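Protein LURP-one-related 15 (Arabidopsis thaliana, PDB 1ZXU) is of unknown function but might be related to the phospholipid scramblase and tubby-like superfamily of membrane-tethered transcription factors. Local coordinates at residues R78-L91 against A198-R212. Numbering follows the deposited sequence.
Sequences RVLLDGSGTPVVTL and AFIASLVVILDDVNR
The guanidinium of R78 lies over V205, whose CG1 sits 3.9 Å from NH1 and beneath one face, offset toward the rim. With CG anti to the backbone N (chi1 -162°), the R78 chain bends at chi2 and chi3, which turns its head along the helix toward the C-terminal acids. There NH2 makes a salt bridge to D209 OD1 at 3.3 Å; the oxygen lies at the guanidinium edge, although the two planes are turned 70° apart. NH1 donates to a water that in turn donates to V205 O and D208 OD2, and the same NH1 is hydrogen-bonded to G52 O. R212 brings its own NH2 over the other face of R78; the two guanidiniums, 3.7 Å apart at R78 NH2 and R212 NH2, are probably made tolerable by D209 on R78 and E69 on R212, while D208 itself also pairs with R44. With R78 cut back to an alanine, D209 OD1 would probably lose this cationic mate and the bridging water its donor.

Nearer the start of the helix the contact becomes apolar. L80 and V205 meet tip to tip, CD1 to CG2 at 4.0 Å, while L80 CD2 rests on A201 CB. This is the central helix of a tubby-like fold: an antiparallel barrel, here represented by hairpin strands 78-81 and 87-91, encloses helix 198-211, and the latter strand runs 37° from the helix direction. A classic beta bulge puts V88 and V89 both opposite L80, and both valines point inward; V88 CG1 reaches A198 CB at 4.0 Å. L91 crosses I206, its CD2 pressed to 3.5 Å from CG1, tighter than usual for carbons. Beside it, S202 turns its hydroxyl back to F199 O, 2.7 Å from OG, in the carbonyl plane on a lone pair, and the same OG is hydrogen-bonded to Y117 OH.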
loop_
_atom_site.group_PDB
_atom_site.type_symbol
_atom_site.label_atom_id
_atom_site.label_comp_id
_atom_site.label_asym_id
_atom_site.label_seq_id
_atom_site.Cartn_x
_atom_site.Cartn_y
_atom_site.Cartn_z
ATOM N N ARG A 78 8.164 -5.783 -6.153
ATOM C CA ARG A 78 8.481 -5.627 -4.770
ATOM C C ARG A 78 7.561 -6.589 -4.038
ATOM O O ARG A 78 6.457 -6.817 -4.482
ATOM C CB ARG A 78 8.118 -4.208 -4.310
ATOM C CG ARG A 78 8.798 -3.828 -3.035
ATOM C CD ARG A 78 10.198 -3.242 -3.381
ATOM N NE ARG A 78 10.001 -2.258 -4.438
ATOM C CZ ARG A 78 9.825 -0.962 -4.220
ATOM N NH1 ARG A 78 9.943 -0.438 -2.991
ATOM N NH2 ARG A 78 9.620 -0.160 -5.268
ATOM N N VAL A 79 8.011 -7.111 -2.915
ATOM C CA VAL A 79 7.134 -7.888 -2.045
ATOM C C VAL A 79 7.033 -7.248 -0.649
ATOM O O VAL A 79 7.987 -6.645 -0.165
ATOM C CB VAL A 79 7.644 -9.387 -1.933
ATOM C CG1 VAL A 79 8.983 -9.445 -1.257
ATOM C CG2 VAL A 79 6.634 -10.267 -1.167
ATOM N N LEU A 80 5.855 -7.331 -0.048
ATOM C CA LEU A 80 5.617 -6.950 1.366
ATOM C C LEU A 80 5.572 -8.230 2.148
ATOM O O LEU A 80 4.731 -9.098 1.844
ATOM C CB LEU A 80 4.264 -6.221 1.505
ATOM C CG LEU A 80 4.444 -4.734 1.335
ATOM C CD1 LEU A 80 4.742 -4.492 -0.163
ATOM C CD2 LEU A 80 3.154 -4.092 1.755
ATOM N N LEU A 81 6.487 -8.381 3.105
ATOM C CA LEU A 81 6.553 -9.583 3.962
ATOM C C LEU A 81 6.041 -9.232 5.314
ATOM O O LEU A 81 6.260 -8.125 5.791
ATOM C CB LEU A 81 8.001 -10.069 4.133
ATOM C CG LEU A 81 8.774 -10.211 2.814
ATOM C CD1 LEU A 81 10.254 -10.571 3.119
ATOM C CD2 LEU A 81 8.215 -11.300 2.025
ATOM N N ASP A 82 5.365 -10.159 5.966
ATOM C CA ASP A 82 5.057 -9.892 7.393
ATOM C C ASP A 82 6.278 -10.164 8.340
ATOM O O ASP A 82 7.387 -10.420 7.879
ATOM C CB ASP A 82 3.783 -10.607 7.823
ATOM C CG ASP A 82 3.955 -12.117 7.936
ATOM O OD1 ASP A 82 5.096 -12.619 8.030
ATOM O OD2 ASP A 82 2.910 -12.807 7.864
ATOM N N GLY A 83 6.086 -10.007 9.653
ATOM C CA GLY A 83 7.178 -10.224 10.629
ATOM C C GLY A 83 7.772 -11.632 10.674
ATOM O O GLY A 83 8.918 -11.817 11.114
ATOM N N SER A 84 7.019 -12.610 10.156
ATOM C CA SER A 84 7.468 -13.989 10.089
ATOM C C SER A 84 8.222 -14.258 8.777
ATOM O O SER A 84 8.804 -15.321 8.582
ATOM C CB SER A 84 6.271 -14.916 10.221
ATOM O OG SER A 84 5.538 -14.903 9.007
ATOM N N GLY A 85 8.244 -13.272 7.887
ATOM C CA GLY A 85 8.931 -13.416 6.630
ATOM C C GLY A 85 8.036 -13.961 5.512
ATOM O O GLY A 85 8.539 -14.281 4.419
ATOM N N THR A 86 6.737 -14.054 5.782
ATOM C CA THR A 86 5.773 -14.615 4.811
ATOM C C THR A 86 5.304 -13.496 3.872
ATOM O O THR A 86 4.900 -12.427 4.372
ATOM C CB THR A 86 4.547 -15.169 5.498
ATOM O OG1 THR A 86 4.923 -16.142 6.499
ATOM C CG2 THR A 86 3.637 -15.889 4.487
ATOM N N PRO A 87 5.344 -13.736 2.559
ATOM C CA PRO A 87 4.805 -12.730 1.620
ATOM C C PRO A 87 3.348 -12.456 1.846
ATOM O O PRO A 87 2.540 -13.401 1.943
ATOM C CB PRO A 87 5.002 -13.375 0.246
ATOM C CG PRO A 87 6.248 -14.313 0.470
ATOM C CD PRO A 87 5.982 -14.868 1.840
ATOM N N VAL A 88 2.985 -11.160 1.879
ATOM C CA VAL A 88 1.617 -10.772 2.053
ATOM C C VAL A 88 1.023 -10.402 0.668
ATOM O O VAL A 88 -0.076 -10.861 0.288
ATOM C CB VAL A 88 1.542 -9.561 2.997
ATOM C CG1 VAL A 88 0.099 -8.992 3.083
ATOM C CG2 VAL A 88 2.141 -9.983 4.410
ATOM N N VAL A 89 1.729 -9.481 0.004
ATOM C CA VAL A 89 1.402 -9.192 -1.405
ATOM C C VAL A 89 2.684 -8.999 -2.223
ATOM O O VAL A 89 3.753 -8.691 -1.681
ATOM C CB VAL A 89 0.515 -7.921 -1.620
ATOM C CG1 VAL A 89 -0.915 -8.117 -0.987
ATOM C CG2 VAL A 89 1.201 -6.686 -1.081
ATOM N N THR A 90 2.529 -9.170 -3.534
ATOM C CA THR A 90 3.621 -8.869 -4.516
ATOM C C THR A 90 3.108 -7.774 -5.444
ATOM O O THR A 90 1.975 -7.864 -5.910
ATOM C CB THR A 90 3.973 -10.138 -5.330
ATOM O OG1 THR A 90 4.521 -11.108 -4.420
ATOM C CG2 THR A 90 5.059 -9.791 -6.348
ATOM N N LEU A 91 3.919 -6.739 -5.617
ATOM C CA LEU A 91 3.563 -5.632 -6.585
ATOM C C LEU A 91 4.442 -5.826 -7.804
ATOM O O LEU A 91 5.669 -6.042 -7.658
ATOM C CB LEU A 91 3.953 -4.310 -5.935
ATOM C CG LEU A 91 3.057 -3.904 -4.789
ATOM C CD1 LEU A 91 3.409 -4.588 -3.500
ATOM C CD2 LEU A 91 3.235 -2.407 -4.599
ATOM N N ALA A 198 -2.825 -3.625 5.079
ATOM C CA ALA A 198 -1.865 -4.180 4.085
ATOM C C ALA A 198 -2.144 -3.514 2.749
ATOM O O ALA A 198 -1.245 -3.132 2.007
ATOM C CB ALA A 198 -1.958 -5.697 3.962
ATOM N N PHE A 199 -3.419 -3.333 2.468
ATOM C CA PHE A 199 -3.775 -2.595 1.243
ATOM C C PHE A 199 -3.165 -1.166 1.284
ATOM O O PHE A 199 -2.473 -0.742 0.357
ATOM C CB PHE A 199 -5.307 -2.539 1.187
ATOM C CG PHE A 199 -5.828 -1.601 0.122
ATOM C CD1 PHE A 199 -5.407 -1.720 -1.225
ATOM C CD2 PHE A 199 -6.684 -0.548 0.482
ATOM C CE1 PHE A 199 -5.871 -0.858 -2.214
ATOM C CE2 PHE A 199 -7.186 0.287 -0.497
ATOM C CZ PHE A 199 -6.764 0.183 -1.852
ATOM N N ILE A 200 -3.378 -0.428 2.367
ATOM C CA ILE A 200 -2.793 0.902 2.440
ATOM C C ILE A 200 -1.229 0.907 2.357
ATOM O O ILE A 200 -0.631 1.729 1.651
ATOM C CB ILE A 200 -3.274 1.646 3.691
ATOM C CG1 ILE A 200 -4.822 1.678 3.715
ATOM C CG2 ILE A 200 -2.569 3.031 3.703
ATOM C CD1 ILE A 200 -5.460 2.404 2.514
ATOM N N ALA A 201 -0.600 -0.074 3.001
ATOM C CA ALA A 201 0.865 -0.190 2.973
ATOM C C ALA A 201 1.272 -0.429 1.517
ATOM O O ALA A 201 2.236 0.170 1.086
ATOM C CB ALA A 201 1.331 -1.395 3.817
ATOM N N SER A 202 0.512 -1.220 0.741
ATOM C CA SER A 202 0.939 -1.373 -0.643
ATOM C C SER A 202 0.875 -0.076 -1.455
ATOM O O SER A 202 1.705 0.178 -2.360
ATOM C CB SER A 202 0.128 -2.499 -1.332
ATOM O OG SER A 202 -1.162 -2.007 -1.665
ATOM N N LEU A 203 -0.113 0.785 -1.130
ATOM C CA LEU A 203 -0.213 2.062 -1.799
ATOM C C LEU A 203 0.969 2.964 -1.452
ATOM O O LEU A 203 1.436 3.720 -2.283
ATOM C CB LEU A 203 -1.574 2.749 -1.469
ATOM C CG LEU A 203 -2.782 1.960 -1.980
ATOM C CD1 LEU A 203 -4.080 2.781 -1.628
ATOM C CD2 LEU A 203 -2.753 1.787 -3.496
ATOM N N VAL A 204 1.374 2.952 -0.170
ATOM C CA VAL A 204 2.527 3.710 0.286
ATOM C C VAL A 204 3.780 3.289 -0.477
ATOM O O VAL A 204 4.560 4.148 -0.934
ATOM C CB VAL A 204 2.718 3.526 1.786
ATOM C CG1 VAL A 204 4.124 4.119 2.250
ATOM C CG2 VAL A 204 1.508 4.187 2.528
ATOM N N VAL A 205 3.903 1.989 -0.688
ATOM C CA VAL A 205 5.001 1.437 -1.490
ATOM C C VAL A 205 4.985 1.979 -2.932
ATOM O O VAL A 205 6.010 2.410 -3.452
ATOM C CB VAL A 205 5.025 -0.092 -1.450
ATOM C CG1 VAL A 205 6.099 -0.634 -2.426
ATOM C CG2 VAL A 205 5.298 -0.563 0.026
ATOM N N ILE A 206 3.827 1.939 -3.546
ATOM C CA ILE A 206 3.671 2.501 -4.908
ATOM C C ILE A 206 3.967 4.017 -4.955
ATOM O O ILE A 206 4.626 4.511 -5.903
ATOM C CB ILE A 206 2.262 2.186 -5.461
ATOM C CG1 ILE A 206 2.154 0.681 -5.721
ATOM C CG2 ILE A 206 2.014 2.962 -6.739
ATOM C CD1 ILE A 206 0.717 0.192 -5.976
ATOM N N LEU A 207 3.472 4.786 -3.982
ATOM C CA LEU A 207 3.793 6.212 -3.941
ATOM C C LEU A 207 5.270 6.452 -3.831
ATOM O O LEU A 207 5.815 7.357 -4.458
ATOM C CB LEU A 207 3.069 6.879 -2.783
ATOM C CG LEU A 207 1.562 6.974 -2.992
ATOM C CD1 LEU A 207 0.885 7.318 -1.704
ATOM C CD2 LEU A 207 1.306 8.061 -4.091
ATOM N N ASP A 208 5.918 5.679 -2.969
ATOM C CA ASP A 208 7.370 5.791 -2.826
ATOM C C ASP A 208 8.070 5.479 -4.189
ATOM O O ASP A 208 9.024 6.191 -4.573
ATOM C CB ASP A 208 7.832 4.808 -1.784
ATOM C CG ASP A 208 9.347 4.802 -1.642
ATOM O OD1 ASP A 208 9.833 5.719 -1.002
ATOM O OD2 ASP A 208 9.961 3.877 -2.186
ATOM N N ASP A 209 7.568 4.494 -4.917
ATOM C CA ASP A 209 8.148 4.067 -6.224
ATOM C C ASP A 209 8.002 5.208 -7.210
ATOM O O ASP A 209 8.951 5.507 -7.947
ATOM C CB ASP A 209 7.395 2.879 -6.780
ATOM C CG ASP A 209 8.154 2.186 -7.901
ATOM O OD1 ASP A 209 9.388 2.007 -7.767
ATOM O OD2 ASP A 209 7.492 1.830 -8.897
ATOM N N VAL A 210 6.850 5.860 -7.190
ATOM C CA VAL A 210 6.602 6.984 -8.144
ATOM C C VAL A 210 7.597 8.088 -7.833
ATOM O O VAL A 210 8.178 8.697 -8.742
ATOM C CB VAL A 210 5.188 7.541 -8.041
ATOM C CG1 VAL A 210 5.102 8.874 -8.835
ATOM C CG2 VAL A 210 4.189 6.546 -8.602
ATOM N N ASN A 211 7.824 8.336 -6.545
ATOM C CA ASN A 211 8.741 9.403 -6.176
ATOM C C ASN A 211 10.188 9.112 -6.525
ATOM O O ASN A 211 10.946 10.055 -6.785
ATOM C CB ASN A 211 8.688 9.707 -4.695
ATOM C CG ASN A 211 9.475 10.969 -4.340
ATOM O OD1 ASN A 211 9.200 12.053 -4.879
ATOM N ND2 ASN A 211 10.442 10.835 -3.429
ATOM N N ARG A 212 10.575 7.839 -6.508
ATOM C CA ARG A 212 11.982 7.438 -6.700
ATOM C C ARG A 212 12.273 6.919 -8.123
ATOM O O ARG A 212 11.692 7.385 -9.115
ATOM C CB ARG A 212 12.400 6.403 -5.638
ATOM C CG ARG A 212 11.863 4.975 -5.894
ATOM C CD ARG A 212 12.024 4.013 -4.681
ATOM N NE ARG A 212 12.072 2.621 -5.137
ATOM C CZ ARG A 212 13.154 2.045 -5.666
ATOM N NH1 ARG A 212 14.287 2.737 -5.785
ATOM N NH2 ARG A 212 13.115 0.773 -6.070
HETATM O O HOH W 1 8.803 1.752 -3.153
#